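Local coordinates for fiber protein (Human adenovirus 14, PDB 3F0Y) that forms the trimeric knob at the tip of the adenovirus fibre, the part that probably attaches the virus to receptors on the host cell, at residues L17-N22 / K40-L45; E79-S84 / S91-K96; K134-Y139 / L160-I165. All blocks are in the same frame, centred on the assembly; numbering follows the deposited sequence.

Contact 1 of 3, residues L17-N22 / K40-L45; sequences LWTGVN and KLILTL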
loop_
_atom_site.group_PDB
_atom_site.type_symbol
_atom_site.label_atom_id
_atom_site.label_comp_id
_atom_site.label_asym_id
_atom_site.label_seq_id
_atom_site.Cartn_x
_atom_site.Cartn_y
_atom_site.Cartn_z
ATOM N N LEU A 17 -10.512 -12.396 6.665
ATOM C CA LEU A 17 -11.559 -13.070 5.910
ATOM C C LEU A 17 -10.993 -13.280 4.514
ATOM O O LEU A 17 -10.712 -12.309 3.813
ATOM C CB LEU A 17 -12.820 -12.204 5.859
ATOM C CG LEU A 17 -14.063 -12.805 5.202
ATOM C CD1 LEU A 17 -14.502 -14.071 5.924
ATOM C CD2 LEU A 17 -15.191 -11.780 5.173
ATOM N N TRP A 18 -10.799 -14.535 4.116
ATOM C CA TRP A 18 -10.085 -14.815 2.871
ATOM C C TRP A 18 -10.548 -16.075 2.140
ATOM O O TRP A 18 -11.414 -16.805 2.620
ATOM C CB TRP A 18 -8.567 -14.842 3.133
ATOM C CG TRP A 18 -8.029 -16.060 3.836
ATOM C CD1 TRP A 18 -8.735 -17.001 4.528
ATOM C CD2 TRP A 18 -6.651 -16.444 3.934
ATOM N NE1 TRP A 18 -7.888 -17.955 5.030
ATOM C CE2 TRP A 18 -6.601 -17.635 4.688
ATOM C CE3 TRP A 18 -5.456 -15.899 3.451
ATOM C CZ2 TRP A 18 -5.402 -18.291 4.973
ATOM C CZ3 TRP A 18 -4.264 -16.550 3.734
ATOM C CH2 TRP A 18 -4.247 -17.736 4.490
ATOM N N THR A 19 -9.957 -16.300 0.970
ATOM C CA THR A 19 -10.256 -17.454 0.124
ATOM C C THR A 19 -9.372 -18.657 0.443
ATOM O O THR A 19 -9.613 -19.757 -0.058
ATOM C CB THR A 19 -10.000 -17.108 -1.352
ATOM O OG1 THR A 19 -8.650 -16.649 -1.496
ATOM C CG2 THR A 19 -10.958 -16.031 -1.830
ATOM N N GLY A 20 -8.339 -18.439 1.255
ATOM C CA GLY A 20 -7.292 -19.430 1.468
ATOM C C GLY A 20 -6.218 -19.271 0.408
ATOM O O GLY A 20 -6.420 -18.576 -0.592
ATOM N N VAL A 21 -5.076 -19.914 0.629
ATOM C CA VAL A 21 -3.942 -19.823 -0.288
ATOM C C VAL A 21 -4.018 -20.914 -1.355
ATOM O O VAL A 21 -4.157 -22.094 -1.031
ATOM C CB VAL A 21 -2.604 -19.953 0.465
ATOM C CG1 VAL A 21 -1.432 -19.822 -0.494
ATOM C CG2 VAL A 21 -2.512 -18.908 1.566
ATOM N N ASN A 22 -3.930 -20.504 -2.620
ATOM C CA ASN A 22 -3.898 -21.419 -3.763
ATOM C C ASN A 22 -4.853 -22.608 -3.619
ATOM O O ASN A 22 -4.415 -23.742 -3.394
ATOM C CB ASN A 22 -2.463 -21.908 -4.005
ATOM C CG ASN A 22 -2.305 -22.635 -5.333
ATOM O OD1 ASN A 22 -2.818 -22.195 -6.364
ATOM N ND2 ASN A 22 -1.583 -23.752 -5.313
ATOM N N LYS A 40 -8.628 -19.097 -10.124
ATOM C CA LYS A 40 -8.575 -18.989 -8.673
ATOM C C LYS A 40 -8.466 -17.514 -8.301
ATOM O O LYS A 40 -7.480 -16.860 -8.643
ATOM C CB LYS A 40 -7.368 -19.742 -8.117
ATOM C CG LYS A 40 -7.274 -21.197 -8.535
ATOM C CD LYS A 40 -5.962 -21.804 -8.070
ATOM C CE LYS A 40 -5.749 -23.193 -8.650
ATOM N NZ LYS A 40 -4.556 -23.854 -8.055
ATOM N N LEU A 41 -9.487 -16.990 -7.628
ATOM C CA LEU A 41 -9.421 -15.649 -7.059
ATOM C C LEU A 41 -8.833 -15.779 -5.664
ATOM O O LEU A 41 -9.407 -16.447 -4.802
ATOM C CB LEU A 41 -10.810 -15.008 -6.992
ATOM C CG LEU A 41 -10.890 -13.582 -6.435
ATOM C CD1 LEU A 41 -10.191 -12.595 -7.362
ATOM C CD2 LEU A 41 -12.339 -13.174 -6.213
ATOM N N ILE A 42 -7.673 -15.163 -5.455
ATOM C CA ILE A 42 -7.048 -15.113 -4.143
ATOM C C ILE A 42 -7.384 -13.754 -3.537
ATOM O O ILE A 42 -6.919 -12.722 -4.018
ATOM C CB ILE A 42 -5.515 -15.300 -4.220
ATOM C CG1 ILE A 42 -5.153 -16.514 -5.086
ATOM C CG2 ILE A 42 -4.930 -15.459 -2.823
ATOM C CD1 ILE A 42 -5.748 -17.822 -4.604
ATOM N N LEU A 43 -8.223 -13.761 -2.505
ATOM C CA LEU A 43 -8.659 -12.534 -1.850
ATOM C C LEU A 43 -8.455 -12.661 -0.351
ATOM O O LEU A 43 -8.903 -13.631 0.254
ATOM C CB LEU A 43 -10.134 -12.261 -2.147
ATOM C CG LEU A 43 -10.718 -10.991 -1.522
ATOM C CD1 LEU A 43 -9.998 -9.750 -2.044
ATOM C CD2 LEU A 43 -12.212 -10.903 -1.782
ATOM N N THR A 44 -7.775 -11.678 0.233
ATOM C CA THR A 44 -7.542 -11.631 1.670
ATOM C C THR A 44 -7.962 -10.264 2.192
ATOM O O THR A 44 -7.420 -9.237 1.772
ATOM C CB THR A 44 -6.057 -11.880 2.003
ATOM O OG1 THR A 44 -5.626 -13.096 1.379
ATOM C CG2 THR A 44 -5.845 -11.972 3.510
ATOM N N LEU A 45 -8.941 -10.261 3.092
ATOM C CA LEU A 45 -9.408 -9.042 3.742
ATOM C C LEU A 45 -8.959 -9.079 5.193
ATOM O O LEU A 45 -9.354 -9.974 5.940
ATOM C CB LEU A 45 -10.933 -8.949 3.676
ATOM C CG LEU A 45 -11.569 -9.055 2.289
ATOM C CD1 LEU A 45 -13.080 -9.123 2.412
ATOM C CD2 LEU A 45 -11.147 -7.885 1.404
#

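Contact 2 of 3, residues E79-S84 / S91-K96; sequences ELFFDS and SLSSLK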
loop_
_atom_site.group_PDB
_atom_site.type_symbol
_atom_site.label_atom_id
_atom_site.label_comp_id
_atom_site.label_asym_id
_atom_site.label_seq_id
_atom_site.Cartn_x
_atom_site.Cartn_y
_atom_site.Cartn_z
ATOM N N GLU A 79 -16.757 -9.527 -9.575
ATOM C CA GLU A 79 -17.860 -8.884 -8.872
ATOM C C GLU A 79 -18.192 -9.695 -7.627
ATOM O O GLU A 79 -18.556 -10.866 -7.725
ATOM C CB GLU A 79 -19.095 -8.806 -9.766
ATOM C CG GLU A 79 -18.949 -7.890 -10.967
ATOM C CD GLU A 79 -20.256 -7.712 -11.710
ATOM O OE1 GLU A 79 -20.904 -8.731 -12.025
ATOM O OE2 GLU A 79 -20.642 -6.554 -11.977
ATOM N N LEU A 80 -18.061 -9.067 -6.461
ATOM C CA LEU A 80 -18.323 -9.730 -5.189
ATOM C C LEU A 80 -19.504 -9.054 -4.509
ATOM O O LEU A 80 -19.429 -7.883 -4.141
ATOM C CB LEU A 80 -17.086 -9.676 -4.288
ATOM C CG LEU A 80 -15.762 -10.111 -4.925
ATOM C CD1 LEU A 80 -14.637 -9.992 -3.914
ATOM C CD2 LEU A 80 -15.846 -11.529 -5.477
ATOM N N PHE A 81 -20.596 -9.799 -4.362
ATOM C CA PHE A 81 -21.811 -9.300 -3.733
ATOM C C PHE A 81 -22.011 -9.986 -2.391
ATOM O O PHE A 81 -21.824 -11.198 -2.271
ATOM C CB PHE A 81 -23.015 -9.544 -4.642
ATOM C CG PHE A 81 -22.894 -8.885 -5.987
ATOM C CD1 PHE A 81 -22.592 -9.628 -7.119
ATOM C CD2 PHE A 81 -23.056 -7.515 -6.115
ATOM C CE1 PHE A 81 -22.469 -9.016 -8.359
ATOM C CE2 PHE A 81 -22.938 -6.896 -7.349
ATOM C CZ PHE A 81 -22.644 -7.648 -8.474
ATOM N N PHE A 82 -22.388 -9.198 -1.388
ATOM C CA PHE A 82 -22.566 -9.694 -0.028
ATOM C C PHE A 82 -23.930 -9.274 0.510
ATOM O O PHE A 82 -24.419 -8.185 0.203
ATOM C CB PHE A 82 -21.466 -9.151 0.885
ATOM C CG PHE A 82 -20.071 -9.423 0.391
ATOM C CD1 PHE A 82 -19.467 -8.573 -0.527
ATOM C CD2 PHE A 82 -19.355 -10.518 0.857
ATOM C CE1 PHE A 82 -18.176 -8.819 -0.984
ATOM C CE2 PHE A 82 -18.063 -10.770 0.406
ATOM C CZ PHE A 82 -17.475 -9.920 -0.516
ATOM N N ASP A 83 -24.537 -10.142 1.316
ATOM C CA ASP A 83 -25.829 -9.838 1.936
ATOM C C ASP A 83 -25.648 -8.938 3.161
ATOM O O ASP A 83 -24.521 -8.582 3.516
ATOM C CB ASP A 83 -26.591 -11.130 2.286
ATOM C CG ASP A 83 -25.854 -12.014 3.283
ATOM O OD1 ASP A 83 -25.037 -11.503 4.079
ATOM O OD2 ASP A 83 -26.110 -13.236 3.273
ATOM N N SER A 84 -26.760 -8.583 3.805
ATOM C CA SER A 84 -26.751 -7.674 4.956
ATOM C C SER A 84 -25.920 -8.163 6.150
ATOM O O SER A 84 -25.550 -7.365 7.010
ATOM C CB SER A 84 -28.186 -7.388 5.415
ATOM O OG SER A 84 -28.836 -8.579 5.823
ATOM N N SER A 91 -24.131 -17.057 -5.978
ATOM C CA SER A 91 -24.890 -17.120 -7.231
ATOM C C SER A 91 -24.753 -15.836 -8.054
ATOM O O SER A 91 -24.700 -15.889 -9.282
ATOM C CB SER A 91 -26.368 -17.406 -6.953
ATOM O OG SER A 91 -26.950 -16.376 -6.173
ATOM N N LEU A 92 -24.698 -14.691 -7.376
ATOM C CA LEU A 92 -24.549 -13.397 -8.046
ATOM C C LEU A 92 -23.090 -13.031 -8.315
ATOM O O LEU A 92 -22.805 -12.227 -9.205
ATOM C CB LEU A 92 -25.182 -12.286 -7.207
ATOM C CG LEU A 92 -26.680 -12.378 -6.922
ATOM C CD1 LEU A 92 -27.070 -11.326 -5.896
ATOM C CD2 LEU A 92 -27.492 -12.215 -8.202
ATOM N N SER A 93 -22.174 -13.612 -7.544
ATOM C CA SER A 93 -20.777 -13.188 -7.545
ATOM C C SER A 93 -19.900 -14.032 -8.458
ATOM O O SER A 93 -20.239 -15.168 -8.788
ATOM C CB SER A 93 -20.218 -13.241 -6.121
ATOM O OG SER A 93 -20.973 -12.419 -5.254
ATOM N N SER A 94 -18.767 -13.458 -8.858
ATOM C CA SER A 94 -17.757 -14.176 -9.625
ATOM C C SER A 94 -17.145 -15.287 -8.777
ATOM O O SER A 94 -16.942 -16.405 -9.257
ATOM C CB SER A 94 -16.662 -13.214 -10.091
ATOM O OG SER A 94 -17.226 -12.088 -10.737
ATOM N N LEU A 95 -16.857 -14.966 -7.517
ATOM C CA LEU A 95 -16.349 -15.937 -6.552
ATOM C C LEU A 95 -17.489 -16.853 -6.117
ATOM O O LEU A 95 -18.524 -16.380 -5.649
ATOM C CB LEU A 95 -15.758 -15.217 -5.336
ATOM C CG LEU A 95 -15.143 -16.072 -4.223
ATOM C CD1 LEU A 95 -13.964 -16.888 -4.726
ATOM C CD2 LEU A 95 -14.725 -15.181 -3.059
ATOM N N LYS A 96 -17.285 -18.160 -6.271
ATOM C CA LYS A 96 -18.338 -19.151 -6.035
ATOM C C LYS A 96 -18.173 -19.927 -4.727
ATOM O O LYS A 96 -19.028 -20.742 -4.381
ATOM C CB LYS A 96 -18.400 -20.131 -7.210
ATOM C CG LYS A 96 -18.641 -19.467 -8.563
ATOM C CD LYS A 96 -19.902 -18.615 -8.554
ATOM C CE LYS A 96 -20.278 -18.139 -9.937
ATOM N NZ LYS A 96 -21.523 -17.326 -9.887
#

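Contact 3 of 3, residues K134-Y139 / L160-I165; sequences KENYIY and LNQRAI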
loop_
_atom_site.group_PDB
_atom_site.type_symbol
_atom_site.label_atom_id
_atom_site.label_comp_id
_atom_site.label_asym_id
_atom_site.label_seq_id
_atom_site.Cartn_x
_atom_site.Cartn_y
_atom_site.Cartn_z
ATOM N N LYS A 134 -18.069 9.450 -7.174
ATOM C CA LYS A 134 -16.612 9.390 -7.344
ATOM C C LYS A 134 -15.905 8.733 -6.159
ATOM O O LYS A 134 -14.833 8.153 -6.319
ATOM C CB LYS A 134 -16.023 10.791 -7.546
ATOM C CG LYS A 134 -16.470 11.506 -8.813
ATOM C CD LYS A 134 -15.921 12.928 -8.837
ATOM C CE LYS A 134 -16.576 13.796 -9.899
ATOM N NZ LYS A 134 -15.729 13.988 -11.102
ATOM N N GLU A 135 -16.508 8.829 -4.976
ATOM C CA GLU A 135 -15.906 8.298 -3.750
ATOM C C GLU A 135 -15.897 6.768 -3.704
ATOM O O GLU A 135 -15.167 6.174 -2.910
ATOM C CB GLU A 135 -16.633 8.860 -2.525
ATOM C CG GLU A 135 -16.524 10.377 -2.401
ATOM C CD GLU A 135 -17.397 10.942 -1.301
ATOM O OE1 GLU A 135 -17.335 10.424 -0.170
ATOM O OE2 GLU A 135 -18.134 11.914 -1.563
ATOM N N ASN A 136 -16.697 6.139 -4.562
ATOM C CA ASN A 136 -16.786 4.681 -4.628
ATOM C C ASN A 136 -15.620 4.011 -5.359
ATOM O O ASN A 136 -15.519 2.784 -5.351
ATOM C CB ASN A 136 -18.103 4.273 -5.299
ATOM C CG ASN A 136 -19.317 4.680 -4.492
ATOM O OD1 ASN A 136 -19.904 5.735 -4.721
ATOM N ND2 ASN A 136 -19.691 3.850 -3.527
ATOM N N TYR A 137 -14.742 4.804 -5.973
ATOM C CA TYR A 137 -13.695 4.273 -6.841
ATOM C C TYR A 137 -12.302 4.275 -6.209
ATOM O O TYR A 137 -11.877 5.253 -5.593
ATOM C CB TYR A 137 -13.651 5.053 -8.155
ATOM C CG TYR A 137 -14.898 4.897 -8.992
ATOM C CD1 TYR A 137 -15.909 5.852 -8.951
ATOM C CD2 TYR A 137 -15.066 3.797 -9.830
ATOM C CE1 TYR A 137 -17.057 5.717 -9.721
ATOM C CE2 TYR A 137 -16.213 3.654 -10.606
ATOM C CZ TYR A 137 -17.204 4.618 -10.545
ATOM O OH TYR A 137 -18.346 4.488 -11.306
ATOM N N ILE A 138 -11.608 3.154 -6.382
ATOM C CA ILE A 138 -10.216 2.999 -5.982
ATOM C C ILE A 138 -9.446 2.511 -7.205
ATOM O O ILE A 138 -9.947 1.678 -7.964
ATOM C CB ILE A 138 -10.082 1.979 -4.833
ATOM C CG1 ILE A 138 -10.609 2.574 -3.526
ATOM C CG2 ILE A 138 -8.636 1.535 -4.661
ATOM C CD1 ILE A 138 -10.819 1.547 -2.435
ATOM N N TYR A 139 -8.241 3.037 -7.406
ATOM C CA TYR A 139 -7.442 2.696 -8.578
ATOM C C TYR A 139 -6.039 2.253 -8.195
ATOM O O TYR A 139 -5.508 2.640 -7.153
ATOM C CB TYR A 139 -7.337 3.891 -9.521
ATOM C CG TYR A 139 -8.668 4.489 -9.911
ATOM C CD1 TYR A 139 -9.183 5.583 -9.229
ATOM C CD2 TYR A 139 -9.409 3.962 -10.965
ATOM C CE1 TYR A 139 -10.401 6.143 -9.581
ATOM C CE2 TYR A 139 -10.632 4.515 -11.326
ATOM C CZ TYR A 139 -11.120 5.606 -10.632
ATOM O OH TYR A 139 -12.329 6.161 -10.983
ATOM N N LEU A 160 -16.491 0.209 -4.929
ATOM C CA LEU A 160 -17.142 -0.285 -3.725
ATOM C C LEU A 160 -18.594 0.160 -3.717
ATOM O O LEU A 160 -18.886 1.333 -3.942
ATOM C CB LEU A 160 -16.425 0.242 -2.484
ATOM C CG LEU A 160 -14.932 -0.083 -2.413
ATOM C CD1 LEU A 160 -14.311 0.545 -1.179
ATOM C CD2 LEU A 160 -14.703 -1.584 -2.427
ATOM N N ASN A 161 -19.498 -0.783 -3.458
ATOM C CA ASN A 161 -20.930 -0.506 -3.375
ATOM C C ASN A 161 -21.461 0.194 -4.637
ATOM O O ASN A 161 -21.448 -0.408 -5.709
ATOM C CB ASN A 161 -21.237 0.266 -2.085
ATOM C CG ASN A 161 -20.905 -0.537 -0.836
ATOM O OD1 ASN A 161 -20.850 -1.765 -0.871
ATOM N ND2 ASN A 161 -20.679 0.157 0.274
ATOM N N GLN A 162 -21.909 1.446 -4.514
ATOM C CA GLN A 162 -22.413 2.251 -5.640
ATOM C C GLN A 162 -23.750 1.768 -6.204
ATOM O O GLN A 162 -24.731 2.514 -6.200
ATOM C CB GLN A 162 -21.368 2.372 -6.765
ATOM C CG GLN A 162 -21.828 3.186 -7.974
ATOM C CD GLN A 162 -22.424 4.525 -7.595
ATOM O OE1 GLN A 162 -21.818 5.296 -6.854
ATOM N NE2 GLN A 162 -23.621 4.809 -8.100
ATOM N N ARG A 163 -23.787 0.538 -6.708
ATOM C CA ARG A 163 -25.006 0.016 -7.314
ATOM C C ARG A 163 -25.210 -1.462 -6.967
ATOM O O ARG A 163 -24.292 -2.274 -7.078
ATOM C CB ARG A 163 -24.998 0.289 -8.830
ATOM C CG ARG A 163 -24.868 -0.909 -9.759
ATOM C CD ARG A 163 -24.726 -0.456 -11.214
ATOM N NE ARG A 163 -23.361 -0.638 -11.708
ATOM C CZ ARG A 163 -22.881 -1.772 -12.220
ATOM N NH1 ARG A 163 -23.645 -2.855 -12.321
ATOM N NH2 ARG A 163 -21.622 -1.824 -12.635
ATOM N N ALA A 164 -26.413 -1.789 -6.506
ATOM C CA ALA A 164 -26.779 -3.165 -6.178
ATOM C C ALA A 164 -27.492 -3.789 -7.369
ATOM O O ALA A 164 -28.084 -3.080 -8.182
ATOM C CB ALA A 164 -27.673 -3.194 -4.948
ATOM N N ILE A 165 -27.429 -5.116 -7.470
ATOM C CA ILE A 165 -28.071 -5.846 -8.571
ATOM C C ILE A 165 -29.302 -6.646 -8.130
ATOM O O ILE A 165 -30.072 -7.114 -8.970
ATOM C CB ILE A 165 -27.073 -6.791 -9.293
ATOM C CG1 ILE A 165 -26.518 -7.859 -8.341
ATOM C CG2 ILE A 165 -25.931 -5.987 -9.899
ATOM C CD1 ILE A 165 -25.759 -8.956 -9.057
#

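Contact 1 of 3, residues L17-N22 / K40-L45
Leu17 and Trp18 pair antiparallel with Leu45 and Thr44 along one border of a sheet of the knob's beta-sandwich, where short strand 16-18 lies against strand 39-48. Leu17 and Leu45 form a hydrogen-bonded pair, Leu17 N reaching Leu45 O at 2.8 Å; Trp18 and Thr44 form the non-hydrogen-bonded pair that follows, their side chains side by side on the same face. Thr44 OG1 meets the Trp18 ring edge 3.5 Å from CE3; it is buried and has no polar partner. Trp18 NE1 bonds to Asn106 O, and the residue packs on Ala50 of a second subunit. Thr19 ends the pairing. Its N still donates to Leu43 O, but its side chain stands in for its carbonyl. CB lies 3.6 Å from Leu41 O; CG2 lies 3.4 Å from Leu41 O and also touches Leu43 CB. OG1, held between backbone N and carbonyl carbon (chi1 56°), accepts a hydrogen bond from Leu43 N at 3.1 Å and gives its own proton to Gly20 O, bridging the strand and the departing loop. That loop carries Gly20 CA over one face of the indole and leads to Asn22, whose backbone N meets Ile42 CD1 at 3.8 Å. There extended Lys40, also bonded to Pro23 O, donates a hydrogen bond from NZ to Asn22 OD1 (2.9 Å), 43° above the carbonyl plane.

Contact 2 of 3, residues E79-S84 / S91-K96
Glu79 and Phe81 are held by two consecutive serines, Ser94 and Ser93, where the loop after strand 73-82 folds back beside that border strand of the knob's beta-sandwich. The returning segment 91-96 is not itself a strand, and serine hydroxyls do part of the work of backbone carbonyls. Ser94 grips Glu79 at both backbone polar atoms: Ser94 N donates to Glu79 O at 2.8 Å, and Glu79 N donates to Ser94 OG at 2.9 Å. Ser94 OG can do this because it stands beside its own backbone N, anti to the carbonyl carbon (chi1 -51°). Ser93 has the same side-chain turn; its OG accepts a nearly straight hydrogen bond (167°) from Phe81 N at 2.8 Å and is also bonded to Leu89 O. The inward side is tight and apolar. The Leu80 and Leu95 side chains cross at an angle, Leu80 CD2 meeting Leu95 CB at 3.7 Å, and both leucines touch Leu41 of strand 39-48; beside them Leu95 N is buried without a polar partner. The buried Phe81 ring is closely packed too. Leu92 O lies at its edge, 3.3 Å from CE1, and Phe81 CD1 packs against Leu92 CB at 3.7 Å. The loose side begins at partly exposed Leu92; beyond it Asp83, Ser84 and Ser91 make no contact across the two segments. The carboxylate of Glu79 turns to a salt bridge with Arg174. Lys96 reaches back over its own loop, bonded to Thr90 O and, 2.7 Å from NZ, to Ser93 O.

Contact 3 of 3, residues K134-Y139 / L160-I165
Asn136 and Leu160 make a buried, mainly polar contact at one end of a sheet of the knob's beta-sandwich, where strand 151-160 runs out beside the start of its antiparallel neighbour, strand 137-145. Asn136 is the last residue of a 3-10 turn leading into strand 137-145, and it holds Leu160 with one backbone and one side-chain bond. Leu160 N donates to Asn136 O at 2.8 Å, as in ordinary sheet pairing. The return bond comes from the amide: CG lies beside Asn136's own backbone N and anti to the carbonyl carbon (chi1 -65°), which lets ND2 supply the N-H on that side, 2.7 Å from Leu160 O and nearly in line with its C=O bond. ND2 is also bonded to Pro126 O, so this buried nitrogen ties a third piece of chain to the strand end. After Leu160 the backbone reverses sharply. Gln162 (phi 70°, psi -61°) is the centre of a classic gamma turn, closed by Arg163 N to Asn161 O at 2.7 Å. The turn lays Gln162 CB 3.8 Å from Asn136 CG, with the two side-chain amides nearly perpendicular. Both ends of the Asn161 amide are bonded, ND2 to Tyr125 O and Pro120 O and OD1 to Cys172 N. The 3-10 turn and strand also face a third subunit: Lys134 NZ bonds to Thr145 O and Tyr139 OH to Thr145 OG1 of that subunit. The apolar part of the contact is small: the Ile138 and Leu160 side chains cross at an angle, Ile138 CD1 3.8 Å from Leu160 CD1.

In the fold
From the N terminus the three contacts follow in series, none nested or crossing. Contact 1 closes an irregular loop between strands 16-18 and 39-48 in one sheet. Contact 2 closes a six-residue connection as the chain turns back beside strand 73-82, a border strand of the other sheet. Contact 3 spans the hairpin of strands 137-145 and 151-160, reaching that sheet's other border. Leu80 of contact 2 packs between the sheets on Leu43 of contact 1, and Leu95 meets Thr19, while Ile165, from the loop of contact 3, touches Phe81 and Leu92 of contact 2. Contacts 1 and 3 stay about 8 Å apart at their nearest atoms, on opposite sides of the chain's centre.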